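Local atomic coordinates of PHOX (Pseudomonas fluorescens, PDB entry 4ALF), a protein that hydrolyses phosphate monoesters as an alkaline phosphatase of the PhoX family, a beta-propeller enzyme that binds calcium and iron. Residues G65-G70 with N89-Y94. Residues are numbered along the deposited sequence; the frame is centred on the assembly and turned at random.
With FEO (mu-oxo-diiron), chain G; EDO (1,2-ethanediol), chain J.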
# COMPACT_ATOMS: atom_id res chain seq x y z
N GLY A 65 8.06 4.91 13.04
CA GLY A 65 6.71 4.45 13.34
C GLY A 65 6.58 2.95 13.30
O GLY A 65 7.56 2.24 13.08
N ASP A 66 5.38 2.49 13.63
CA ASP A 66 5.09 1.06 13.73
C ASP A 66 4.65 0.51 12.35
O ASP A 66 4.36 1.24 11.41
CB ASP A 66 4.02 0.84 14.80
CG ASP A 66 4.10 -0.51 15.48
OD1 ASP A 66 4.87 -1.37 15.00
OD2 ASP A 66 3.30 -0.73 16.44
N ASN A 67 4.61 -0.81 12.23
CA ASN A 67 4.06 -1.54 11.08
C ASN A 67 4.43 -0.90 9.75
O ASN A 67 3.56 -0.56 8.94
CB ASN A 67 2.57 -1.76 11.28
CG ASN A 67 2.28 -2.81 12.33
OD1 ASN A 67 3.20 -3.49 12.81
ND2 ASN A 67 1.04 -2.94 12.71
N ASN A 68 5.73 -0.77 9.51
CA ASN A 68 6.20 -0.21 8.26
C ASN A 68 5.64 -0.99 7.07
O ASN A 68 5.46 -2.21 7.11
CB ASN A 68 7.73 -0.06 8.23
CG ASN A 68 8.45 -1.31 8.65
OD1 ASN A 68 8.80 -1.49 9.82
ND2 ASN A 68 8.71 -2.19 7.69
N ASP A 69 5.40 -0.25 6.00
CA ASP A 69 4.63 -0.74 4.87
C ASP A 69 5.27 -0.19 3.60
O ASP A 69 6.46 -0.39 3.38
CB ASP A 69 3.14 -0.38 5.09
CG ASP A 69 2.18 -1.28 4.35
OD1 ASP A 69 2.55 -1.86 3.30
OD2 ASP A 69 1.03 -1.35 4.82
N GLY A 70 4.53 0.50 2.72
CA GLY A 70 5.10 0.94 1.46
C GLY A 70 6.22 1.94 1.67
O GLY A 70 6.22 2.66 2.64
N ASN A 89 4.03 4.03 7.75
CA ASN A 89 3.75 3.36 9.00
C ASN A 89 2.25 3.21 9.09
O ASN A 89 1.52 4.19 9.26
CB ASN A 89 4.30 4.20 10.18
CG ASN A 89 5.81 4.37 10.11
OD1 ASN A 89 6.33 5.50 9.95
ND2 ASN A 89 6.52 3.25 10.21
N GLU A 90 1.76 1.98 8.91
CA GLU A 90 0.34 1.81 8.63
C GLU A 90 -0.57 1.82 9.85
O GLU A 90 -1.65 2.42 9.85
CB GLU A 90 0.09 0.54 7.81
CG GLU A 90 -1.34 0.45 7.28
CD GLU A 90 -1.61 -0.81 6.52
OE1 GLU A 90 -1.15 -1.90 6.99
OE2 GLU A 90 -2.35 -0.75 5.49
N TYR A 91 -0.17 1.08 10.90
CA TYR A 91 -1.03 0.93 12.08
C TYR A 91 -0.17 0.49 13.23
O TYR A 91 1.06 0.47 13.11
CB TYR A 91 -2.22 -0.01 11.80
CG TYR A 91 -1.97 -1.49 11.55
CD1 TYR A 91 -1.47 -1.92 10.34
CD2 TYR A 91 -2.34 -2.46 12.48
CE1 TYR A 91 -1.31 -3.26 10.06
CE2 TYR A 91 -2.20 -3.81 12.20
CZ TYR A 91 -1.67 -4.23 10.99
OH TYR A 91 -1.54 -5.57 10.67
N THR A 92 -0.79 0.09 14.34
CA THR A 92 -0.00 -0.34 15.49
C THR A 92 -0.62 -1.56 16.14
O THR A 92 -1.75 -1.93 15.88
CB THR A 92 0.21 0.83 16.47
OG1 THR A 92 1.12 0.44 17.51
CG2 THR A 92 -1.08 1.26 17.08
N ASN A 93 0.18 -2.20 16.98
CA ASN A 93 -0.19 -3.47 17.63
C ASN A 93 -0.34 -3.17 19.11
O ASN A 93 0.65 -3.04 19.81
CB ASN A 93 0.92 -4.51 17.35
CG ASN A 93 1.35 -4.50 15.89
OD1 ASN A 93 0.55 -4.78 14.98
ND2 ASN A 93 2.60 -4.14 15.64
N TYR A 94 -1.56 -3.03 19.58
CA TYR A 94 -1.79 -2.62 20.94
C TYR A 94 -1.15 -3.53 21.99
O TYR A 94 -0.72 -3.06 23.04
CB TYR A 94 -3.29 -2.50 21.20
CG TYR A 94 -4.00 -1.35 20.49
CD1 TYR A 94 -3.33 -0.21 20.03
CD2 TYR A 94 -5.39 -1.38 20.37
CE1 TYR A 94 -4.02 0.84 19.44
CE2 TYR A 94 -6.09 -0.34 19.79
CZ TYR A 94 -5.40 0.78 19.32
OH TYR A 94 -6.05 1.86 18.74
FE1 FEO G . -2.73 -1.93 3.90
FE2 FEO G . -4.72 -3.62 1.44
O FEO G . -3.06 -3.06 2.28
C1 EDO J . 5.65 -6.38 16.27
O1 EDO J . 4.33 -6.78 15.81
C2 EDO J . 5.64 -5.24 17.30
O2 EDO J . 4.48 -4.45 17.15
O HOH W 1 3.99 -2.87 17.92
O HOH W 2 -0.79 -3.05 4.01
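Asn-89 pairs with Asn-68 in an antiparallel non-hydrogen-bonded bridge, where strands 68-75 and 82-89 of one four-stranded propeller sheet come together. The amide of Asn-89 reaches past this pair. Its ND2 gives a hydrogen bond of 3.2 Å to Asp-66 O, from above the carbonyl plane, while its OD1 is held by Ser-120.

Next, Glu-90 N bonds almost straight to Asn-67 O (3.1 Å, 175°), and that oxygen also takes Gln-550 NE2. The Glu-90 side chain has CG anti to the backbone N (chi1 -170°) and runs extended until OE2 binds FE1 of the mu-oxo-diiron group at 2.0 Å. Cys-179 and Glu-194 also bind the diiron group; water 2 is a further ligand of FE1. Asp-69 OD2 accepts a hydrogen bond of 2.6 Å from this water, and its OD1 is held by Thr-534. The same OD2 lies 3.1 Å from Glu-90 OE1, with the carboxylate planes nearly perpendicular.

Tyr-91 offers a ring face to Asn-67, whose ND2 sits over the ring centre, 3.2 Å above the plane. Thr-92 OG1 donates to the anti lone pair of Asp-66 OD2 at 2.7 Å, while Asp-66 OD1 accepts from Asn-67 N.

The amides of Asn-93 and Asn-67 approach from opposite directions. Each ND2 bonds to the other's OD1, although the two amide planes are 55° apart. Asn-67 OD1 has a second partner in Ser-571. Water 1 links Asn-93 ND2 to Asp-66 OD2. With an alanine in place of Asp-66, the Thr-92 hydroxyl and Asn-67 N would probably lose these acceptors, and water 1 one anchor.

Asp-69 is thus a second-shell residue of the iron site: Glu-90 holds the iron directly, and water 2 joins Asp-69 OD2 to FE1.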